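Local coordinates for protein L-tyrosine isonitrile synthase (Pseudomonas aeruginosa, PDB 3E59) that builds the isonitrile group of paerucumarin on L-tyrosine, taking the carbon atom from C2 of ribulose 5-phosphate, at residues A[51-56]-A[248-253]; A[60-65]-A[106-111]. All coordinates share one frame; numbering follows the deposited sequence.

From the N terminus, helix 35-55 ends in 51-56, and a short turn leads into strand 60-64. Contact 2 closes the short loop: after helix 84-103 the chain returns at 106-111 and pairs in parallel with 60-65. Contact 1 closes much later, when 248-253, following helix 219-247, comes back to the end of helix 35-55; the whole of contact 2 therefore falls within its span. The two meet at strand 60-64, which has strand 108-112 on one side and strand 252-255 on the other. Ile252 N lies 2.8 Å from Glu61 O, and Ile252 O lies 2.9 Å from Val63 N, probable hydrogen bonds that join strand 252-255 of contact 1 to strand 60-64 of contact 2.

Contact 1: A[51-56]-A[248-253]; sequences AAFIEA and FPRAIR. With PO4 (phosphate ion), chain E.
Arg250 NH2, salt-bridged to Glu58 OE1 just beyond the helix end, packs 3.6 Å from Phe53 CE1. The phenyl ring reaches the guanidinium with its CD1-CE1 side, under one face and offset toward the rim, the two planes being inclined by 44°. A bend at chi3 (-61°) turns NE out of the line of the otherwise extended Arg250 chain. Arg250 CB rests 3.7 Å from Phe53 CZ, so the same arginine meets the ring with both its root and its tip. Ala52 O lies near the guanidinium edge, 4.2 Å from Arg250 NH1; there is no hydrogen bond, but the carbonyl end of the helix probably suits the positive charge.

The far edge of the ring points into the loop backbone. Phe53 CE2 comes to 3.3 Å from Arg250 O, and Phe53 CZ lies 3.7 Å from Ala251 N, which sits in the ring plane. Ile252 CD1 extends the apolar patch, 4.2 Å from Phe53 CE2. No hydrogen bond links 51-56 to 248-253; one turn earlier on the same helix, however, Arg49 NH2 bonds Pro249 O and Ala251 O.

Beyond Ile252 the strand carries Arg253, whose guanidinium meets a phosphate ion edge-on, with phosphorus in its plane. Arg253 NH2 bonds phosphate O4 at 2.8 Å, and Arg253 NH1 bonds phosphate O3 at 3.1 Å, nearly straight at 172°. Ser255, His257, Gln259 and Lys265 complete the site. The ion probably came from the crystallisation liquor, yet its setting is consistent with a pocket for the phosphate of ribulose 5-phosphate, at a strand of a Rossmann-like parallel sheet.

Contact 2: A[60-65]-A[106-111]; sequences IEFVLP and PGAKIT
Phe62 forms the apolar centre against Ala108 and Ile110. Its CE1 edge meets Ala108 CB at 3.7 Å, in the ring plane, while Ile110 CG1 approaches the ring obliquely, 3.7 Å from Phe62 CB. With chi1 at -59°, CG stands beside the backbone N; the ring, turned to chi2 90°, brings Phe62 CD1 to 3.3 Å from Lys109 O, also in the ring plane. Ile60 CB adds a looser touch on Ala108 CB, and Leu64 CB does the same on Ile110 CG2. Helix 84-103 packs on this face through Leu93, Cys97 and Ile100.

Between the strands run five backbone hydrogen bonds in parallel register, from Ile60 N to Gly107 O at one end to Leu64 N and Thr111 O at the other. Lys109 bonds on both sides of Phe62's neighbour Glu61: its N reaches Ile60 O, and Lys109 O receives Phe62 N at 2.8 Å. The bond from Thr111 N to Phe62 O is almost straight, 175°.

The opposite face carries Glu61, Val63, Lys109 and Thr111. Lys109 stretches away from the sheet, and Lys109 NZ stays 6.9 Å from Glu61 OE1, too far for a salt bridge. The pairing belongs to a beta-alpha-beta crossover in which backbone bonds set the register and the buried apolar face seats the connecting helix, while the nearby opposite charges can contribute only at long range.

Contact 1: A[51-56]-A[248-253]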
ATOM      1  N   ALA A  51     -10.142  19.150  -7.656  1.00 41.14           N
ATOM      2  CA  ALA A  51     -10.951  20.359  -7.820  1.00 40.92           C
ATOM      3  C   ALA A  51     -12.457  20.074  -7.716  1.00 41.17           C
ATOM      4  O   ALA A  51     -13.221  20.932  -7.295  1.00 43.13           O
ATOM      5  CB  ALA A  51     -10.618  21.045  -9.138  1.00 41.87           C
ATOM      6  N   ALA A  52     -12.865  18.863  -8.087  1.00 43.17           N
ATOM      7  CA  ALA A  52     -14.262  18.429  -7.978  1.00 42.96           C
ATOM      8  C   ALA A  52     -14.778  18.520  -6.535  1.00 43.62           C
ATOM      9  O   ALA A  52     -15.875  19.032  -6.296  1.00 42.01           O
ATOM     10  CB  ALA A  52     -14.421  17.023  -8.516  1.00 41.02           C
ATOM     11  N   PHE A  53     -13.985  18.032  -5.583  1.00 42.23           N
ATOM     12  CA  PHE A  53     -14.339  18.133  -4.164  1.00 41.65           C
ATOM     13  C   PHE A  53     -14.388  19.590  -3.686  1.00 41.64           C
ATOM     14  O   PHE A  53     -15.325  19.987  -2.991  1.00 37.60           O
ATOM     15  CB  PHE A  53     -13.379  17.307  -3.293  1.00 40.31           C
ATOM     16  CG  PHE A  53     -13.503  15.810  -3.502  1.00 40.06           C
ATOM     17  CD1 PHE A  53     -14.567  15.100  -2.945  1.00 38.30           C
ATOM     18  CD2 PHE A  53     -12.551  15.115  -4.255  1.00 38.51           C
ATOM     19  CE1 PHE A  53     -14.695  13.719  -3.146  1.00 38.40           C
ATOM     20  CE2 PHE A  53     -12.669  13.734  -4.460  1.00 39.31           C
ATOM     21  CZ  PHE A  53     -13.744  13.037  -3.907  1.00 38.96           C
ATOM     22  N   ILE A  54     -13.380  20.371  -4.079  1.00 43.27           N
ATOM     23  CA  ILE A  54     -13.230  21.765  -3.636  1.00 45.81           C
ATOM     24  C   ILE A  54     -14.374  22.659  -4.131  1.00 47.99           C
ATOM     25  O   ILE A  54     -14.890  23.491  -3.376  1.00 47.77           O
ATOM     26  CB  ILE A  54     -11.830  22.351  -4.001  1.00 45.82           C
ATOM     27  CG1 ILE A  54     -10.723  21.524  -3.332  1.00 43.84           C
ATOM     28  CG2 ILE A  54     -11.722  23.832  -3.582  1.00 46.88           C
ATOM     29  CD1 ILE A  54      -9.321  21.941  -3.697  1.00 44.10           C
ATOM     30  N   GLU A  55     -14.778  22.457  -5.386  1.00 49.33           N
ATOM     31  CA  GLU A  55     -15.891  23.198  -5.983  1.00 52.06           C
ATOM     32  C   GLU A  55     -17.209  22.916  -5.268  1.00 49.31           C
ATOM     33  O   GLU A  55     -18.064  23.787  -5.172  1.00 48.37           O
ATOM     34  CB  GLU A  55     -16.001  22.897  -7.483  1.00 53.95           C
ATOM     35  CG  GLU A  55     -15.064  23.762  -8.343  1.00 57.95           C
ATOM     36  CD  GLU A  55     -14.696  23.142  -9.699  1.00 58.66           C
ATOM     37  OE1 GLU A  55     -15.097  21.982  -9.988  1.00 59.22           O
ATOM     38  OE2 GLU A  55     -13.981  23.829 -10.472  1.00 59.42           O
ATOM     39  N   ALA A  56     -17.349  21.701  -4.742  1.00 48.56           N
ATOM     40  CA  ALA A  56     -18.552  21.309  -4.011  1.00 47.05           C
ATOM     41  C   ALA A  56     -18.478  21.610  -2.511  1.00 45.10           C
ATOM     42  O   ALA A  56     -19.404  21.277  -1.771  1.00 46.80           O
ATOM     43  CB  ALA A  56     -18.859  19.828  -4.255  1.00 45.40           C
ATOM     44  N   PHE A 248     -16.298   4.180  -4.692  1.00 39.99           N
ATOM     45  CA  PHE A 248     -15.851   5.566  -4.457  1.00 39.22           C
ATOM     46  C   PHE A 248     -15.348   6.192  -5.755  1.00 38.92           C
ATOM     47  O   PHE A 248     -14.141   6.410  -5.898  1.00 36.26           O
ATOM     48  CB  PHE A 248     -14.704   5.620  -3.425  1.00 38.39           C
ATOM     49  CG  PHE A 248     -14.972   4.851  -2.161  1.00 39.53           C
ATOM     50  CD1 PHE A 248     -15.961   5.272  -1.266  1.00 40.23           C
ATOM     51  CD2 PHE A 248     -14.229   3.708  -1.860  1.00 38.08           C
ATOM     52  CE1 PHE A 248     -16.217   4.555  -0.095  1.00 40.49           C
ATOM     53  CE2 PHE A 248     -14.471   2.981  -0.699  1.00 38.05           C
ATOM     54  CZ  PHE A 248     -15.471   3.404   0.190  1.00 39.51           C
ATOM     55  N   PRO A 249     -16.260   6.498  -6.700  1.00 39.72           N
ATOM     56  CA  PRO A 249     -15.836   6.949  -8.040  1.00 40.10           C
ATOM     57  C   PRO A 249     -14.933   8.202  -8.068  1.00 39.47           C
ATOM     58  O   PRO A 249     -13.963   8.243  -8.833  1.00 41.31           O
ATOM     59  CB  PRO A 249     -17.170   7.231  -8.749  1.00 41.01           C
ATOM     60  CG  PRO A 249     -18.178   6.396  -8.010  1.00 40.87           C
ATOM     61  CD  PRO A 249     -17.734   6.471  -6.584  1.00 41.09           C
ATOM     62  N   ARG A 250     -15.227   9.189  -7.229  1.00 35.25           N
ATOM     63  CA  ARG A 250     -14.549  10.478  -7.312  1.00 38.17           C
ATOM     64  C   ARG A 250     -13.254  10.555  -6.498  1.00 37.45           C
ATOM     65  O   ARG A 250     -12.386  11.375  -6.790  1.00 37.93           O
ATOM     66  CB  ARG A 250     -15.489  11.611  -6.900  1.00 38.53           C
ATOM     67  CG  ARG A 250     -16.828  11.643  -7.664  1.00 39.38           C
ATOM     68  CD  ARG A 250     -17.598  12.921  -7.322  1.00 43.68           C
ATOM     69  NE  ARG A 250     -17.916  12.983  -5.896  1.00 48.21           N
ATOM     70  CZ  ARG A 250     -17.931  14.092  -5.159  1.00 48.62           C
ATOM     71  NH1 ARG A 250     -17.640  15.275  -5.695  1.00 49.59           N
ATOM     72  NH2 ARG A 250     -18.230  14.009  -3.870  1.00 48.57           N
ATOM     73  N   ALA A 251     -13.124   9.699  -5.493  1.00 36.32           N
ATOM     74  CA  ALA A 251     -11.983   9.740  -4.587  1.00 38.51           C
ATOM     75  C   ALA A 251     -10.669   9.767  -5.361  1.00 40.62           C
ATOM     76  O   ALA A 251     -10.532   9.115  -6.417  1.00 40.43           O
ATOM     77  CB  ALA A 251     -12.005   8.549  -3.637  1.00 37.36           C
ATOM     78  N   ILE A 252      -9.714  10.527  -4.826  1.00 39.41           N
ATOM     79  CA  ILE A 252      -8.353  10.539  -5.340  1.00 38.40           C
ATOM     80  C   ILE A 252      -7.761   9.193  -4.980  1.00 38.00           C
ATOM     81  O   ILE A 252      -7.798   8.775  -3.822  1.00 39.74           O
ATOM     82  CB  ILE A 252      -7.493  11.702  -4.743  1.00 39.66           C
ATOM     83  CG1 ILE A 252      -8.236  13.054  -4.782  1.00 41.09           C
ATOM     84  CG2 ILE A 252      -6.110  11.777  -5.414  1.00 38.52           C
ATOM     85  CD1 ILE A 252      -8.836  13.427  -6.113  1.00 39.60           C
ATOM     86  N   ARG A 253      -7.238   8.511  -5.992  1.00 37.59           N
ATOM     87  CA  ARG A 253      -6.745   7.160  -5.850  1.00 36.16           C
ATOM     88  C   ARG A 253      -5.240   7.118  -5.480  1.00 39.42           C
ATOM     89  O   ARG A 253      -4.359   7.336  -6.335  1.00 38.84           O
ATOM     90  CB  ARG A 253      -7.040   6.400  -7.151  1.00 36.15           C
ATOM     91  CG  ARG A 253      -6.605   4.932  -7.188  1.00 35.63           C
ATOM     92  CD  ARG A 253      -7.268   4.031  -6.110  1.00 34.92           C
ATOM     93  NE  ARG A 253      -7.218   2.645  -6.578  1.00 38.15           N
ATOM     94  CZ  ARG A 253      -6.118   1.901  -6.566  1.00 36.94           C
ATOM     95  NH1 ARG A 253      -4.989   2.398  -6.078  1.00 36.66           N
ATOM     96  NH2 ARG A 253      -6.139   0.673  -7.052  1.00 35.16           N
TER
HETATM   97  P   PO4 E 329      -2.640  -0.788  -7.027  1.00 38.84           P
HETATM   98  O1  PO4 E 329      -1.403  -0.792  -7.890  1.00 39.03           O
HETATM   99  O2  PO4 E 329      -2.647  -2.068  -6.210  1.00 38.94           O
HETATM  100  O3  PO4 E 329      -2.618   0.460  -6.117  1.00 31.52           O
HETATM  101  O4  PO4 E 329      -3.875  -0.798  -7.888  1.00 37.76           O

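Contact 2: A[60-65]-A[106-111]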
ATOM      1  N   ILE A  60     -11.981  16.449   0.773  1.00 40.91           N
ATOM      2  CA  ILE A  60     -11.330  15.677  -0.288  1.00 40.21           C
ATOM      3  C   ILE A  60     -11.168  14.211   0.155  1.00 40.24           C
ATOM      4  O   ILE A  60     -10.553  13.927   1.188  1.00 38.60           O
ATOM      5  CB  ILE A  60      -9.968  16.294  -0.679  1.00 41.63           C
ATOM      6  CG1 ILE A  60     -10.131  17.785  -1.008  1.00 41.19           C
ATOM      7  CG2 ILE A  60      -9.326  15.536  -1.868  1.00 40.69           C
ATOM      8  CD1 ILE A  60      -8.843  18.574  -0.863  1.00 41.15           C
ATOM      9  N   GLU A  61     -11.746  13.290  -0.617  1.00 39.42           N
ATOM     10  CA  GLU A  61     -11.629  11.855  -0.344  1.00 38.80           C
ATOM     11  C   GLU A  61     -10.433  11.252  -1.080  1.00 37.70           C
ATOM     12  O   GLU A  61     -10.227  11.500  -2.289  1.00 33.82           O
ATOM     13  CB  GLU A  61     -12.911  11.103  -0.751  1.00 40.59           C
ATOM     14  CG  GLU A  61     -14.187  11.545  -0.022  1.00 42.86           C
ATOM     15  CD  GLU A  61     -15.472  10.966  -0.650  1.00 43.46           C
ATOM     16  OE1 GLU A  61     -15.507   9.758  -0.982  1.00 41.70           O
ATOM     17  OE2 GLU A  61     -16.456  11.727  -0.807  1.00 44.10           O
ATOM     18  N   PHE A  62      -9.654  10.476  -0.322  1.00 36.74           N
ATOM     19  CA  PHE A  62      -8.581   9.622  -0.822  1.00 35.48           C
ATOM     20  C   PHE A  62      -8.914   8.161  -0.513  1.00 35.85           C
ATOM     21  O   PHE A  62      -9.389   7.838   0.578  1.00 37.98           O
ATOM     22  CB  PHE A  62      -7.211   9.989  -0.189  1.00 32.81           C
ATOM     23  CG  PHE A  62      -6.783  11.407  -0.450  1.00 34.32           C
ATOM     24  CD1 PHE A  62      -7.147  12.433   0.426  1.00 36.38           C
ATOM     25  CD2 PHE A  62      -6.021  11.726  -1.574  1.00 32.76           C
ATOM     26  CE1 PHE A  62      -6.772  13.762   0.183  1.00 35.71           C
ATOM     27  CE2 PHE A  62      -5.643  13.036  -1.828  1.00 34.42           C
ATOM     28  CZ  PHE A  62      -6.026  14.064  -0.955  1.00 35.58           C
ATOM     29  N   VAL A  63      -8.655   7.292  -1.488  1.00 36.23           N
ATOM     30  CA  VAL A  63      -8.740   5.844  -1.324  1.00 36.37           C
ATOM     31  C   VAL A  63      -7.332   5.279  -1.432  1.00 36.63           C
ATOM     32  O   VAL A  63      -6.589   5.637  -2.346  1.00 36.19           O
ATOM     33  CB  VAL A  63      -9.684   5.230  -2.376  1.00 36.45           C
ATOM     34  CG1 VAL A  63      -9.406   3.740  -2.586  1.00 37.03           C
ATOM     35  CG2 VAL A  63     -11.136   5.468  -1.950  1.00 36.87           C
ATOM     36  N   LEU A  64      -6.972   4.410  -0.489  1.00 36.11           N
ATOM     37  CA  LEU A  64      -5.647   3.790  -0.453  1.00 36.48           C
ATOM     38  C   LEU A  64      -5.709   2.275  -0.202  1.00 36.99           C
ATOM     39  O   LEU A  64      -5.924   1.850   0.940  1.00 35.62           O
ATOM     40  CB  LEU A  64      -4.805   4.457   0.652  1.00 36.94           C
ATOM     41  CG  LEU A  64      -3.403   3.880   0.945  1.00 36.84           C
ATOM     42  CD1 LEU A  64      -2.557   3.759  -0.323  1.00 30.89           C
ATOM     43  CD2 LEU A  64      -2.674   4.692   2.017  1.00 35.97           C
ATOM     44  N   PRO A  65      -5.520   1.452  -1.258  1.00 36.51           N
ATOM     45  CA  PRO A  65      -5.400   0.015  -1.041  1.00 36.53           C
ATOM     46  C   PRO A  65      -4.029  -0.300  -0.444  1.00 38.46           C
ATOM     47  O   PRO A  65      -2.989  -0.073  -1.099  1.00 36.95           O
ATOM     48  CB  PRO A  65      -5.525  -0.569  -2.465  1.00 38.96           C
ATOM     49  CG  PRO A  65      -6.006   0.557  -3.317  1.00 38.33           C
ATOM     50  CD  PRO A  65      -5.427   1.775  -2.692  1.00 36.20           C
ATOM     51  N   PRO A 106     -12.902  22.363   4.807  1.00 41.62           N
ATOM     52  CA  PRO A 106     -13.584  21.049   4.812  1.00 40.97           C
ATOM     53  C   PRO A 106     -12.637  19.852   5.005  1.00 42.04           C
ATOM     54  O   PRO A 106     -13.057  18.797   5.507  1.00 42.11           O
ATOM     55  CB  PRO A 106     -14.253  21.001   3.433  1.00 40.86           C
ATOM     56  CG  PRO A 106     -14.450  22.455   3.075  1.00 40.99           C
ATOM     57  CD  PRO A 106     -13.189  23.111   3.565  1.00 40.92           C
ATOM     58  N   GLY A 107     -11.377  20.024   4.605  1.00 40.27           N
ATOM     59  CA  GLY A 107     -10.324  19.076   4.924  1.00 39.13           C
ATOM     60  C   GLY A 107     -10.230  17.911   3.963  1.00 39.03           C
ATOM     61  O   GLY A 107     -10.568  18.025   2.783  1.00 39.99           O
ATOM     62  N   ALA A 108      -9.763  16.785   4.489  1.00 37.82           N
ATOM     63  CA  ALA A 108      -9.531  15.592   3.700  1.00 38.23           C
ATOM     64  C   ALA A 108      -9.647  14.324   4.551  1.00 38.11           C
ATOM     65  O   ALA A 108      -9.494  14.340   5.777  1.00 35.18           O
ATOM     66  CB  ALA A 108      -8.162  15.665   3.009  1.00 35.79           C
ATOM     67  N   LYS A 109      -9.902  13.225   3.863  1.00 38.90           N
ATOM     68  CA  LYS A 109     -10.165  11.949   4.473  1.00 40.16           C
ATOM     69  C   LYS A 109      -9.381  10.936   3.653  1.00 37.36           C
ATOM     70  O   LYS A 109      -9.374  11.006   2.424  1.00 36.00           O
ATOM     71  CB  LYS A 109     -11.669  11.695   4.358  1.00 44.79           C
ATOM     72  CG  LYS A 109     -12.225  10.514   5.109  1.00 48.07           C
ATOM     73  CD  LYS A 109     -13.705  10.388   4.778  1.00 49.42           C
ATOM     74  CE  LYS A 109     -14.421   9.433   5.709  1.00 51.03           C
ATOM     75  NZ  LYS A 109     -15.825   9.915   5.896  1.00 53.26           N
ATOM     76  N   ILE A 110      -8.676  10.032   4.328  1.00 37.67           N
ATOM     77  CA  ILE A 110      -8.054   8.896   3.638  1.00 37.98           C
ATOM     78  C   ILE A 110      -8.673   7.608   4.155  1.00 38.15           C
ATOM     79  O   ILE A 110      -8.612   7.307   5.362  1.00 36.32           O
ATOM     80  CB  ILE A 110      -6.507   8.842   3.800  1.00 37.94           C
ATOM     81  CG1 ILE A 110      -5.856  10.089   3.200  1.00 37.65           C
ATOM     82  CG2 ILE A 110      -5.919   7.549   3.128  1.00 35.73           C
ATOM     83  CD1 ILE A 110      -4.335  10.221   3.513  1.00 35.98           C
ATOM     84  N   THR A 111      -9.283   6.860   3.241  1.00 34.89           N
ATOM     85  CA  THR A 111      -9.811   5.554   3.588  1.00 34.55           C
ATOM     86  C   THR A 111      -8.801   4.492   3.181  1.00 35.22           C
ATOM     87  O   THR A 111      -8.499   4.321   1.992  1.00 36.19           O
ATOM     88  CB  THR A 111     -11.179   5.287   2.932  1.00 35.59           C
ATOM     89  OG1 THR A 111     -12.085   6.332   3.299  1.00 38.49           O
ATOM     90  CG2 THR A 111     -11.748   3.951   3.403  1.00 36.20           C
TER